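PDB 2ICS: adenine Deaminase from Enterococcus faecalis, which hydrolyses acetyl-(R)-mandelate in vitro with very low efficiency, using a two-zinc site in a TIM-barrel amidohydrolase fold that here also holds adenine. Local coordinates for residues 322-325 with 326-329; 86-89 with 90-93; 297-300 with 301-304; 139-142 with 143-147; 176-179 with 180-184. All coordinates share one frame; numbering follows the deposited sequence.

Contact 2 is at the active site. The side chain of Ala89 comes about 5 Å from a bound zinc and about 8 Å from adenine. The other four lie away from the annotated sites. Contacts 4 and 5 pair on one side of the chain's centre, about 11 Å apart centre to centre, and touch: Lys140 NZ reaches Glu179 O at 3.0 Å, and Ile143 CD1 packs on Ile183 CD1 at 3.6 Å. Contact 2 shares that side with contact 4, their centres about 14 Å apart. Contact 3 is on the opposite side, its centre about 36 Å from that of contact 4. Contact 1 sits at the surface, its centre about 22 Å from that of contact 3.

Contact 1. Residues 322-325 with 326-329; sequences TLEI and GKDA
Gly326 is a corner of the tight turn that brings Lys327 back onto Glu324. Gly326 has positive phi. A CB at these backbone angles would be jammed against the carbonyl O of Ile325, so the position calls for glycine. Gly326 and Lys327 are both backbone-bonded to Ile29 of strand 28-33, which joins this surface loop to the small four-stranded sheet. Lys327 comes next and makes most of the contact. Its N donates to Glu324 O at 3.0 Å, with an N-H...O angle of 154°. The donor stands above the carbonyl plane and not on a lone pair. This bond closes a type II beta turn from Glu324 to Lys327, with Ile325 and Gly326 at the corners. Just ahead of it, Leu323 is the centre of an inverse gamma turn.

The Lys327 side chain runs back across the turn. Its CD passes 3.1 Å from Thr322 OG1. The chain then bends at its last torsion (chi4 62°), which turns the ammonium toward the carboxylate of Glu324. NZ makes a salt bridge to Glu324 OE2 at 3.2 Å. NZ is also 2.8 Å from Thr322 OG1. That hydroxyl donates to Glu324 OE2 at 3.1 Å and meets it from above the carboxylate plane, 46° out of it. Glu324 OE2 therefore meets both the ammonium and the hydroxyl.

Asp328 is reached through water. A water lies 2.7 Å from Thr322 O and 3.2 Å from Asp328 O and can bridge the two carbonyls. The carboxylate of Asp328 turns elsewhere, with OD2 in a salt bridge to Lys320.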
loop_
_atom_site.group_PDB
_atom_site.type_symbol
_atom_site.label_atom_id
_atom_site.label_comp_id
_atom_site.label_asym_id
_atom_site.label_seq_id
_atom_site.Cartn_x
_atom_site.Cartn_y
_atom_site.Cartn_z
ATOM N N THR A 322 -4.678 -11.765 6.536
ATOM C CA THR A 322 -5.268 -12.206 7.795
ATOM C C THR A 322 -4.592 -13.455 8.340
ATOM O O THR A 322 -3.922 -14.179 7.613
ATOM C CB THR A 322 -6.770 -12.521 7.641
ATOM O OG1 THR A 322 -6.939 -13.556 6.664
ATOM C CG2 THR A 322 -7.540 -11.280 7.208
ATOM N N LEU A 323 -4.780 -13.700 9.631
ATOM C CA LEU A 323 -4.203 -14.870 10.271
ATOM C C LEU A 323 -5.202 -16.023 10.241
ATOM O O LEU A 323 -5.566 -16.563 11.278
ATOM C CB LEU A 323 -3.818 -14.541 11.715
ATOM C CG LEU A 323 -2.711 -13.497 11.858
ATOM C CD1 LEU A 323 -2.570 -13.092 13.310
ATOM C CD2 LEU A 323 -1.408 -14.064 11.334
ATOM N N GLU A 324 -5.643 -16.389 9.042
ATOM C CA GLU A 324 -6.601 -17.478 8.866
ATOM C C GLU A 324 -5.904 -18.761 8.437
ATOM O O GLU A 324 -4.918 -18.725 7.695
ATOM C CB GLU A 324 -7.644 -17.111 7.807
ATOM C CG GLU A 324 -8.673 -16.082 8.246
ATOM C CD GLU A 324 -9.685 -15.781 7.151
ATOM O OE1 GLU A 324 -10.262 -16.742 6.592
ATOM O OE2 GLU A 324 -9.905 -14.587 6.852
ATOM N N ILE A 325 -6.422 -19.894 8.903
ATOM C CA ILE A 325 -5.858 -21.188 8.549
ATOM C C ILE A 325 -5.988 -21.362 7.044
ATOM O O ILE A 325 -7.023 -21.048 6.460
ATOM C CB ILE A 325 -6.604 -22.346 9.258
ATOM C CG1 ILE A 325 -6.429 -22.226 10.773
ATOM C CG2 ILE A 325 -6.078 -23.690 8.763
ATOM C CD1 ILE A 325 -7.076 -23.342 11.563
ATOM N N GLY A 326 -4.932 -21.862 6.416
ATOM C CA GLY A 326 -4.964 -22.051 4.980
ATOM C C GLY A 326 -4.293 -20.899 4.258
ATOM O O GLY A 326 -3.911 -21.026 3.096
ATOM N N LYS A 327 -4.149 -19.769 4.945
ATOM C CA LYS A 327 -3.509 -18.602 4.349
ATOM C C LYS A 327 -1.986 -18.659 4.416
ATOM O O LYS A 327 -1.411 -19.392 5.221
ATOM C CB LYS A 327 -4.000 -17.316 5.014
ATOM C CG LYS A 327 -5.290 -16.773 4.423
ATOM C CD LYS A 327 -5.352 -15.258 4.578
ATOM C CE LYS A 327 -6.573 -14.668 3.901
ATOM N NZ LYS A 327 -7.829 -15.189 4.505
ATOM N N ASP A 328 -1.343 -17.872 3.561
ATOM C CA ASP A 328 0.108 -17.825 3.512
ATOM C C ASP A 328 0.688 -17.411 4.856
ATOM O O ASP A 328 0.148 -16.540 5.544
ATOM C CB ASP A 328 0.574 -16.867 2.410
ATOM C CG ASP A 328 0.275 -17.397 1.012
ATOM O OD1 ASP A 328 -0.077 -18.593 0.892
ATOM O OD2 ASP A 328 0.400 -16.628 0.034
ATOM N N ALA A 329 1.793 -18.051 5.224
ATOM C CA ALA A 329 2.447 -17.766 6.489
ATOM C C ALA A 329 3.323 -16.513 6.432
ATOM O O ALA A 329 4.556 -16.593 6.399
ATOM C CB ALA A 329 3.272 -18.974 6.933
HETATM O O HOH W 1 -2.223 -14.367 5.494
#

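Contact 2. Residues 86-89 with 90-93; sequences VIDA and GTTG
The carboxylate of Asp88 holds Thr91 with both of its oxygens. OD1 accepts from Thr91 N at 2.8 Å, with an N-H...O angle of 159°. OD2 accepts from Thr91 OG1 at 2.5 Å, a notably short bond. Each oxygen uses its syn lone pair, so the backbone N and the hydroxyl of one residue are gripped by one flat group. Asp88 has CG anti to its backbone N (chi1 174°), and this carries the carboxylate forward over the turn.

The chain kinks here but runs on in the same general direction. Ala89 is the centre of an inverse gamma turn, with a weak bond from Gly90 N to Asp88 O at 3.0 Å. Gly90 has positive phi. The turn lies on the way out of strand 83-89, which runs parallel to strand 51-61 in the barrel. Strand 51-61 carries the zinc ligand His60, and Ala89 packs on it. Thr91 OG1 is also hydrogen-bonded to ND1 of the zinc ligand His62, which makes Asp88 a residue behind Thr91 in the metal's outer shells. OD2 of Asp88 has a further partner in Cys63 N.

A water extends the network. It lies 2.7 Å from Asp88 OD1, to which it may donate, and accepts from Thr92 N at 2.9 Å.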
loop_
_atom_site.group_PDB
_atom_site.type_symbol
_atom_site.label_atom_id
_atom_site.label_comp_id
_atom_site.label_asym_id
_atom_site.label_seq_id
_atom_site.Cartn_x
_atom_site.Cartn_y
_atom_site.Cartn_z
ATOM N N VAL A 86 4.674 -6.152 -0.996
ATOM C CA VAL A 86 4.624 -4.805 -1.548
ATOM C C VAL A 86 4.062 -4.870 -2.956
ATOM O O VAL A 86 4.224 -5.870 -3.662
ATOM C CB VAL A 86 6.022 -4.117 -1.618
ATOM C CG1 VAL A 86 6.561 -3.871 -0.216
ATOM C CG2 VAL A 86 6.990 -4.968 -2.433
ATOM N N ILE A 87 3.381 -3.805 -3.354
ATOM C CA ILE A 87 2.815 -3.731 -4.680
ATOM C C ILE A 87 3.367 -2.492 -5.355
ATOM O O ILE A 87 3.119 -1.367 -4.911
ATOM C CB ILE A 87 1.278 -3.631 -4.640
ATOM C CG1 ILE A 87 0.703 -4.762 -3.777
ATOM C CG2 ILE A 87 0.724 -3.701 -6.058
ATOM C CD1 ILE A 87 -0.818 -4.764 -3.685
ATOM N N ASP A 88 4.141 -2.699 -6.415
ATOM C CA ASP A 88 4.711 -1.590 -7.161
ATOM C C ASP A 88 3.581 -0.904 -7.929
ATOM O O ASP A 88 2.878 -1.545 -8.707
ATOM C CB ASP A 88 5.780 -2.101 -8.117
ATOM C CG ASP A 88 6.304 -1.014 -9.022
ATOM O OD1 ASP A 88 5.623 -0.696 -10.019
ATOM O OD2 ASP A 88 7.387 -0.462 -8.721
ATOM N N ALA A 89 3.415 0.399 -7.711
ATOM C CA ALA A 89 2.331 1.151 -8.343
ATOM C C ALA A 89 2.539 1.631 -9.781
ATOM O O ALA A 89 2.578 2.838 -10.049
ATOM C CB ALA A 89 1.943 2.336 -7.456
ATOM N N GLY A 90 2.665 0.683 -10.706
ATOM C CA GLY A 90 2.819 1.039 -12.106
ATOM C C GLY A 90 4.132 1.637 -12.570
ATOM O O GLY A 90 4.156 2.426 -13.518
ATOM N N THR A 91 5.228 1.278 -11.919
ATOM C CA THR A 91 6.521 1.799 -12.338
ATOM C C THR A 91 6.777 1.344 -13.771
ATOM O O THR A 91 7.368 2.067 -14.572
ATOM C CB THR A 91 7.666 1.255 -11.464
ATOM O OG1 THR A 91 7.461 1.649 -10.102
ATOM C CG2 THR A 91 9.007 1.793 -11.952
ATOM N N THR A 92 6.318 0.134 -14.084
ATOM C CA THR A 92 6.518 -0.443 -15.408
ATOM C C THR A 92 5.239 -0.641 -16.189
ATOM O O THR A 92 4.156 -0.775 -15.622
ATOM C CB THR A 92 7.199 -1.830 -15.332
ATOM O OG1 THR A 92 6.309 -2.767 -14.709
ATOM C CG2 THR A 92 8.482 -1.755 -14.533
ATOM N N GLY A 93 5.392 -0.663 -17.508
ATOM C CA GLY A 93 4.273 -0.892 -18.401
ATOM C C GLY A 93 4.496 -2.265 -19.008
ATOM O O GLY A 93 5.454 -2.948 -18.646
HETATM O O HOH W 2 4.965 -1.755 -12.394
#

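Contact 3. Residues 297-300 with 301-304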
loop_
_atom_site.group_PDB
_atom_site.type_symbol
_atom_site.label_atom_id
_atom_site.label_comp_id
_atom_site.label_asym_id
_atom_site.label_seq_id
_atom_site.Cartn_x
_atom_site.Cartn_y
_atom_site.Cartn_z
ATOM N N GLY A 297 -5.126 10.582 14.756
ATOM C CA GLY A 297 -6.262 10.187 15.573
ATOM C C GLY A 297 -6.726 8.743 15.451
ATOM O O GLY A 297 -7.516 8.287 16.278
ATOM N N TYR A 298 -6.265 8.021 14.431
ATOM C CA TYR A 298 -6.661 6.617 14.266
ATOM C C TYR A 298 -6.114 5.806 15.448
ATOM O O TYR A 298 -5.127 6.209 16.062
ATOM C CB TYR A 298 -6.072 6.036 12.973
ATOM C CG TYR A 298 -6.580 6.631 11.672
ATOM C CD1 TYR A 298 -7.125 7.915 11.621
ATOM C CD2 TYR A 298 -6.437 5.932 10.470
ATOM C CE1 TYR A 298 -7.508 8.489 10.406
ATOM C CE2 TYR A 298 -6.814 6.500 9.249
ATOM C CZ TYR A 298 -7.343 7.776 9.227
ATOM O OH TYR A 298 -7.686 8.349 8.028
ATOM N N ASP A 299 -6.748 4.683 15.779
ATOM C CA ASP A 299 -6.237 3.839 16.865
ATOM C C ASP A 299 -5.437 2.695 16.237
ATOM O O ASP A 299 -5.654 2.344 15.080
ATOM C CB ASP A 299 -7.369 3.284 17.754
ATOM C CG ASP A 299 -8.348 2.388 16.999
ATOM O OD1 ASP A 299 -7.916 1.517 16.209
ATOM O OD2 ASP A 299 -9.567 2.540 17.217
ATOM N N TRP A 300 -4.512 2.114 16.996
ATOM C CA TRP A 300 -3.671 1.047 16.463
ATOM C C TRP A 300 -4.389 -0.128 15.805
ATOM O O TRP A 300 -3.952 -0.613 14.756
ATOM C CB TRP A 300 -2.708 0.547 17.546
ATOM C CG TRP A 300 -1.614 1.544 17.833
ATOM C CD1 TRP A 300 -1.401 2.220 19.000
ATOM C CD2 TRP A 300 -0.620 2.018 16.909
ATOM N NE1 TRP A 300 -0.339 3.089 18.860
ATOM C CE2 TRP A 300 0.157 2.985 17.587
ATOM C CE3 TRP A 300 -0.314 1.721 15.573
ATOM C CZ2 TRP A 300 1.223 3.658 16.975
ATOM C CZ3 TRP A 300 0.751 2.395 14.960
ATOM C CH2 TRP A 300 1.502 3.352 15.665
ATOM N N PRO A 301 -5.490 -0.612 16.404
ATOM C CA PRO A 301 -6.197 -1.740 15.784
ATOM C C PRO A 301 -6.637 -1.463 14.342
ATOM O O PRO A 301 -6.438 -2.293 13.457
ATOM C CB PRO A 301 -7.385 -1.964 16.720
ATOM C CG PRO A 301 -6.813 -1.569 18.071
ATOM C CD PRO A 301 -6.039 -0.309 17.740
ATOM N N GLU A 302 -7.238 -0.305 14.091
ATOM C CA GLU A 302 -7.673 -0.010 12.733
ATOM C C GLU A 302 -6.458 0.261 11.844
ATOM O O GLU A 302 -6.461 -0.077 10.662
ATOM C CB GLU A 302 -8.668 1.164 12.715
ATOM C CG GLU A 302 -8.133 2.503 13.178
ATOM C CD GLU A 302 -9.250 3.498 13.465
ATOM O OE1 GLU A 302 -10.313 3.401 12.824
ATOM O OE2 GLU A 302 -9.068 4.386 14.321
ATOM N N ILE A 303 -5.412 0.849 12.421
ATOM C CA ILE A 303 -4.194 1.117 11.670
ATOM C C ILE A 303 -3.643 -0.207 11.130
ATOM O O ILE A 303 -3.346 -0.322 9.940
ATOM C CB ILE A 303 -3.144 1.804 12.555
ATOM C CG1 ILE A 303 -3.605 3.227 12.878
ATOM C CG2 ILE A 303 -1.782 1.826 11.857
ATOM C CD1 ILE A 303 -2.695 3.969 13.852
ATOM N N ILE A 304 -3.535 -1.212 11.999
ATOM C CA ILE A 304 -3.037 -2.531 11.598
ATOM C C ILE A 304 -3.897 -3.125 10.486
ATOM O O ILE A 304 -3.382 -3.692 9.511
ATOM C CB ILE A 304 -3.032 -3.522 12.795
ATOM C CG1 ILE A 304 -1.895 -3.176 13.757
ATOM C CG2 ILE A 304 -2.884 -4.954 12.306
ATOM C CD1 ILE A 304 -0.511 -3.230 13.129
#
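Ile303 lays its CD1 methyl against the six-membered ring of Trp300. The methyl is 4.2 Å from the ring centroid and 30° off the ring normal, an off-centre CH-pi contact. The closest ring atom is Trp300 CE3, 3.7 Å from Ile303 CD1. On another side of Ile303, its CG1 packs 3.7 Å from Tyr298 CB. The polar ends of the two aromatic side chains bond elsewhere: Trp300 NE1 to Glu355 OE1, and Tyr298 OH to Ala266 N. Ile303 also packs on Met290 and Tyr298 on Leu293, both of helix 286-296, which sets the cap against the preceding helix.

Asp299 is the N-cap of helix 300-305. Its CG lies between the backbone N and the carbonyl carbon (chi1 62°), which places OD1 over the first turn. There OD1 accepts from Glu302 N at 2.9 Å, with an N-H...O angle of 172°. Glu302 answers through its own side chain: OE2 accepts from Asp299 N at 2.8 Å on its anti lone pair. The two reciprocal bonds make a capping box. Ile303 N donates to Asp299 O at 3.1 Å and Ile304 N to Trp300 O at 2.9 Å.

The box brings two carboxylates together, with Asp299 OD2 3.5 Å from Glu302 OE2. Lys265 makes a salt bridge to Glu302 OE1. That charge and the positive end of the helix dipole would probably ease the repulsion between the two acids.

Contact 4. Residues 139-142 with 143-147; sequences VKKA and IQELP
Val139 has a chi1 of 174°, which turns CG1 opposite the backbone N, while Ile143 runs CG1 and CD1 out straight (chi2 180°). These torsions bring the two side chains obliquely together one helical turn apart, with Val139 CG1 4.0 Å from Ile143 CD1. The next pair along is of another kind. Lys140 is bent in its middle, with chi2 at 112°. Its CG lies 3.3 Å from Gln144 NE2, so the amide rests against the alkyl chain of the lysine. Lys141 and Glu145 lie side by side and point the same way.

All of this is on helix 136-145, the crossover helix of a beta-alpha-beta unit with strands 110-114 and 150-152. Ile143 N donates to Val139 O at 3.0 Å in the carbonyl plane, and Gln144 N to Lys140 O at 3.0 Å. Near the end, Leu146 N reaches Ala142 O at 2.9 Å. That oxygen also takes a weak bond from Glu145 N. Leu146 is the first residue to leave helical angles, and it packs on His98 and Tyr101 of helix 97-105.

The charged groups do not pair along the helix. Lys141 NZ and Glu145 OE2 are 6.6 Å apart, too far for a salt bridge. Glu145 OE1 instead bonds to His98 NE2, and Lys140 NZ to Glu179 O. Within the turn the backbone bonds and the Val139-Ile143 contact hold the segments together, and these two polar ends tie the helix to its neighbours.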
loop_
_atom_site.group_PDB
_atom_site.type_symbol
_atom_site.label_atom_id
_atom_site.label_comp_id
_atom_site.label_asym_id
_atom_site.label_seq_id
_atom_site.Cartn_x
_atom_site.Cartn_y
_atom_site.Cartn_z
ATOM N N VAL A 139 -1.566 -4.142 -22.505
ATOM C CA VAL A 139 -1.865 -4.324 -21.090
ATOM C C VAL A 139 -2.493 -5.694 -20.873
ATOM O O VAL A 139 -2.127 -6.412 -19.943
ATOM C CB VAL A 139 -2.820 -3.225 -20.564
ATOM C CG1 VAL A 139 -3.233 -3.535 -19.132
ATOM C CG2 VAL A 139 -2.124 -1.868 -20.617
ATOM N N LYS A 140 -3.436 -6.049 -21.741
ATOM C CA LYS A 140 -4.115 -7.338 -21.663
ATOM C C LYS A 140 -3.106 -8.480 -21.720
ATOM O O LYS A 140 -3.200 -9.446 -20.961
ATOM C CB LYS A 140 -5.115 -7.480 -22.816
ATOM C CG LYS A 140 -5.672 -8.890 -22.975
ATOM C CD LYS A 140 -7.152 -8.978 -22.633
ATOM C CE LYS A 140 -8.012 -8.393 -23.733
ATOM N NZ LYS A 140 -9.452 -8.655 -23.471
ATOM N N LYS A 141 -2.139 -8.362 -22.624
ATOM C CA LYS A 141 -1.115 -9.386 -22.777
ATOM C C LYS A 141 -0.285 -9.549 -21.512
ATOM O O LYS A 141 0.068 -10.664 -21.133
ATOM C CB LYS A 141 -0.202 -9.053 -23.962
ATOM C CG LYS A 141 -0.922 -9.087 -25.304
ATOM C CD LYS A 141 0.018 -8.843 -26.476
ATOM C CE LYS A 141 -0.749 -8.849 -27.795
ATOM N NZ LYS A 141 0.121 -8.497 -28.952
ATOM N N ALA A 142 0.031 -8.441 -20.852
ATOM C CA ALA A 142 0.820 -8.522 -19.630
ATOM C C ALA A 142 0.020 -9.254 -18.555
ATOM O O ALA A 142 0.541 -10.127 -17.864
ATOM C CB ALA A 142 1.202 -7.128 -19.150
ATOM N N ILE A 143 -1.253 -8.896 -18.433
ATOM C CA ILE A 143 -2.127 -9.507 -17.442
ATOM C C ILE A 143 -2.271 -11.013 -17.658
ATOM O O ILE A 143 -2.350 -11.775 -16.696
ATOM C CB ILE A 143 -3.517 -8.827 -17.452
ATOM C CG1 ILE A 143 -3.377 -7.382 -16.963
ATOM C CG2 ILE A 143 -4.501 -9.594 -16.573
ATOM C CD1 ILE A 143 -4.676 -6.600 -16.932
ATOM N N GLN A 144 -2.290 -11.445 -18.916
ATOM C CA GLN A 144 -2.418 -12.867 -19.223
ATOM C C GLN A 144 -1.068 -13.567 -19.129
ATOM O O GLN A 144 -0.998 -14.785 -18.946
ATOM C CB GLN A 144 -3.006 -13.055 -20.626
ATOM C CG GLN A 144 -4.345 -12.365 -20.822
ATOM C CD GLN A 144 -4.882 -12.501 -22.239
ATOM O OE1 GLN A 144 -4.176 -12.948 -23.143
ATOM N NE2 GLN A 144 -6.138 -12.108 -22.436
ATOM N N GLU A 145 0.004 -12.791 -19.245
ATOM C CA GLU A 145 1.356 -13.332 -19.188
ATOM C C GLU A 145 1.900 -13.530 -17.774
ATOM O O GLU A 145 2.681 -14.452 -17.531
ATOM C CB GLU A 145 2.308 -12.429 -19.987
ATOM C CG GLU A 145 2.187 -12.594 -21.499
ATOM C CD GLU A 145 2.807 -11.445 -22.277
ATOM O OE1 GLU A 145 3.978 -11.095 -22.010
ATOM O OE2 GLU A 145 2.120 -10.895 -23.165
ATOM N N LEU A 146 1.496 -12.670 -16.843
ATOM C CA LEU A 146 1.973 -12.776 -15.467
ATOM C C LEU A 146 0.833 -12.646 -14.455
ATOM O O LEU A 146 0.748 -11.659 -13.729
ATOM C CB LEU A 146 3.027 -11.696 -15.201
ATOM C CG LEU A 146 4.270 -11.708 -16.094
ATOM C CD1 LEU A 146 5.062 -10.428 -15.887
ATOM C CD2 LEU A 146 5.126 -12.927 -15.787
ATOM N N PRO A 147 -0.060 -13.648 -14.397
ATOM C CA PRO A 147 -1.194 -13.634 -13.466
ATOM C C PRO A 147 -0.741 -13.682 -12.007
ATOM O O PRO A 147 -1.426 -13.173 -11.118
ATOM C CB PRO A 147 -1.980 -14.889 -13.848
ATOM C CG PRO A 147 -1.568 -15.159 -15.261
ATOM C CD PRO A 147 -0.103 -14.847 -15.248
#

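Contact 5. Residues 176-179 with 180-184; sequences IQQE and NQEIP
Gln177 reaches past Glu182 to Ile183 with an extended side chain. Its chi1 of 178° sends CG straight away from N, and chi2 continues the line. CB is 4.1 Å from Ile183 O. CG comes closer to that same oxygen, at 3.2 Å, and lies 3.7 Å from Glu182 CA. CD stands 3.5 Å from Ile183 O. At the tip, NE2 donates to Ile183 O at 2.9 Å with an N-H...O angle of 159°. The oxygen lies in the plane of the amide. NE2 has a second partner in Asp207 OD1, and OE1 bonds to Lys174 NZ. Partners on both amide atoms should fix the rotation of the group.

The backbone of Gln177 serves the loop too. Its O accepts from Asn180 N at 3.1 Å, with the donor well above the carbonyl plane. A weak bond from Glu182 N reaches the same oxygen at 3.0 Å. The chain turns at Gln181 and Glu182, both with positive phi.

This is the loop between helix 168-178 and strand 186-189. Ile176 and Asn180 pack on helix 136-145, against Val139 and Lys140 respectively. Farther on, Pro184 is backbone-bonded to Ile153, just past strand 150-152.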
loop_
_atom_site.group_PDB
_atom_site.type_symbol
_atom_site.label_atom_id
_atom_site.label_comp_id
_atom_site.label_asym_id
_atom_site.label_seq_id
_atom_site.Cartn_x
_atom_site.Cartn_y
_atom_site.Cartn_z
ATOM N N ILE A 176 -9.943 -0.617 -20.232
ATOM C CA ILE A 176 -8.967 -1.681 -20.047
ATOM C C ILE A 176 -9.377 -2.565 -18.870
ATOM O O ILE A 176 -9.137 -3.775 -18.881
ATOM C CB ILE A 176 -7.568 -1.100 -19.765
ATOM C CG1 ILE A 176 -7.083 -0.320 -20.987
ATOM C CG2 ILE A 176 -6.594 -2.222 -19.400
ATOM C CD1 ILE A 176 -5.803 0.433 -20.759
ATOM N N GLN A 177 -9.986 -1.955 -17.856
ATOM C CA GLN A 177 -10.437 -2.691 -16.678
ATOM C C GLN A 177 -11.570 -3.612 -17.105
ATOM O O GLN A 177 -11.619 -4.785 -16.723
ATOM C CB GLN A 177 -10.931 -1.723 -15.595
ATOM C CG GLN A 177 -11.469 -2.412 -14.337
ATOM C CD GLN A 177 -11.925 -1.424 -13.265
ATOM O OE1 GLN A 177 -12.805 -0.593 -13.500
ATOM N NE2 GLN A 177 -11.327 -1.516 -12.082
ATOM N N GLN A 178 -12.475 -3.067 -17.907
ATOM C CA GLN A 178 -13.616 -3.811 -18.415
ATOM C C GLN A 178 -13.138 -5.008 -19.243
ATOM O O GLN A 178 -13.712 -6.093 -19.177
ATOM C CB GLN A 178 -14.471 -2.893 -19.288
ATOM C CG GLN A 178 -15.761 -3.514 -19.798
ATOM C CD GLN A 178 -16.824 -3.605 -18.721
ATOM O OE1 GLN A 178 -16.633 -4.261 -17.697
ATOM N NE2 GLN A 178 -17.954 -2.941 -18.948
ATOM N N GLU A 179 -12.078 -4.800 -20.015
ATOM C CA GLU A 179 -11.525 -5.842 -20.872
ATOM C C GLU A 179 -10.722 -6.917 -20.144
ATOM O O GLU A 179 -10.347 -7.923 -20.748
ATOM C CB GLU A 179 -10.647 -5.209 -21.959
ATOM C CG GLU A 179 -11.418 -4.421 -23.011
ATOM C CD GLU A 179 -10.505 -3.686 -23.980
ATOM O OE1 GLU A 179 -9.588 -4.321 -24.541
ATOM O OE2 GLU A 179 -10.710 -2.470 -24.187
ATOM N N ASN A 180 -10.456 -6.713 -18.856
ATOM C CA ASN A 180 -9.686 -7.689 -18.098
ATOM C C ASN A 180 -10.330 -8.132 -16.782
ATOM O O ASN A 180 -9.719 -8.052 -15.712
ATOM C CB ASN A 180 -8.275 -7.156 -17.837
ATOM C CG ASN A 180 -7.514 -6.871 -19.122
ATOM O OD1 ASN A 180 -7.885 -5.984 -19.893
ATOM N ND2 ASN A 180 -6.445 -7.625 -19.358
ATOM N N GLN A 181 -11.573 -8.591 -16.876
ATOM C CA GLN A 181 -12.313 -9.098 -15.725
ATOM C C GLN A 181 -12.384 -8.147 -14.533
ATOM O O GLN A 181 -12.282 -8.579 -13.386
ATOM C CB GLN A 181 -11.699 -10.427 -15.272
ATOM C CG GLN A 181 -11.300 -11.350 -16.420
ATOM C CD GLN A 181 -12.459 -11.672 -17.350
ATOM O OE1 GLN A 181 -13.431 -12.320 -16.954
ATOM N NE2 GLN A 181 -12.361 -11.217 -18.598
ATOM N N GLU A 182 -12.561 -6.860 -14.804
ATOM C CA GLU A 182 -12.661 -5.866 -13.741
ATOM C C GLU A 182 -11.452 -5.873 -12.812
ATOM O O GLU A 182 -11.590 -5.724 -11.600
ATOM C CB GLU A 182 -13.933 -6.107 -12.924
ATOM C CG GLU A 182 -15.215 -5.814 -13.679
ATOM C CD GLU A 182 -15.350 -4.347 -14.031
ATOM O OE1 GLU A 182 -15.370 -3.513 -13.100
ATOM O OE2 GLU A 182 -15.431 -4.026 -15.235
ATOM N N ILE A 183 -10.268 -6.047 -13.385
ATOM C CA ILE A 183 -9.049 -6.059 -12.598
ATOM C C ILE A 183 -8.967 -4.738 -11.824
ATOM O O ILE A 183 -9.419 -3.700 -12.304
ATOM C CB ILE A 183 -7.818 -6.245 -13.512
ATOM C CG1 ILE A 183 -6.563 -6.449 -12.665
ATOM C CG2 ILE A 183 -7.678 -5.058 -14.447
ATOM C CD1 ILE A 183 -5.402 -7.045 -13.434
ATOM N N PRO A 184 -8.419 -4.768 -10.601
ATOM C CA PRO A 184 -8.311 -3.546 -9.796
ATOM C C PRO A 184 -7.569 -2.407 -10.481
ATOM O O PRO A 184 -6.574 -2.618 -11.175
ATOM C CB PRO A 184 -7.597 -4.026 -8.537
ATOM C CG PRO A 184 -8.125 -5.428 -8.387
ATOM C CD PRO A 184 -8.025 -5.950 -9.812
#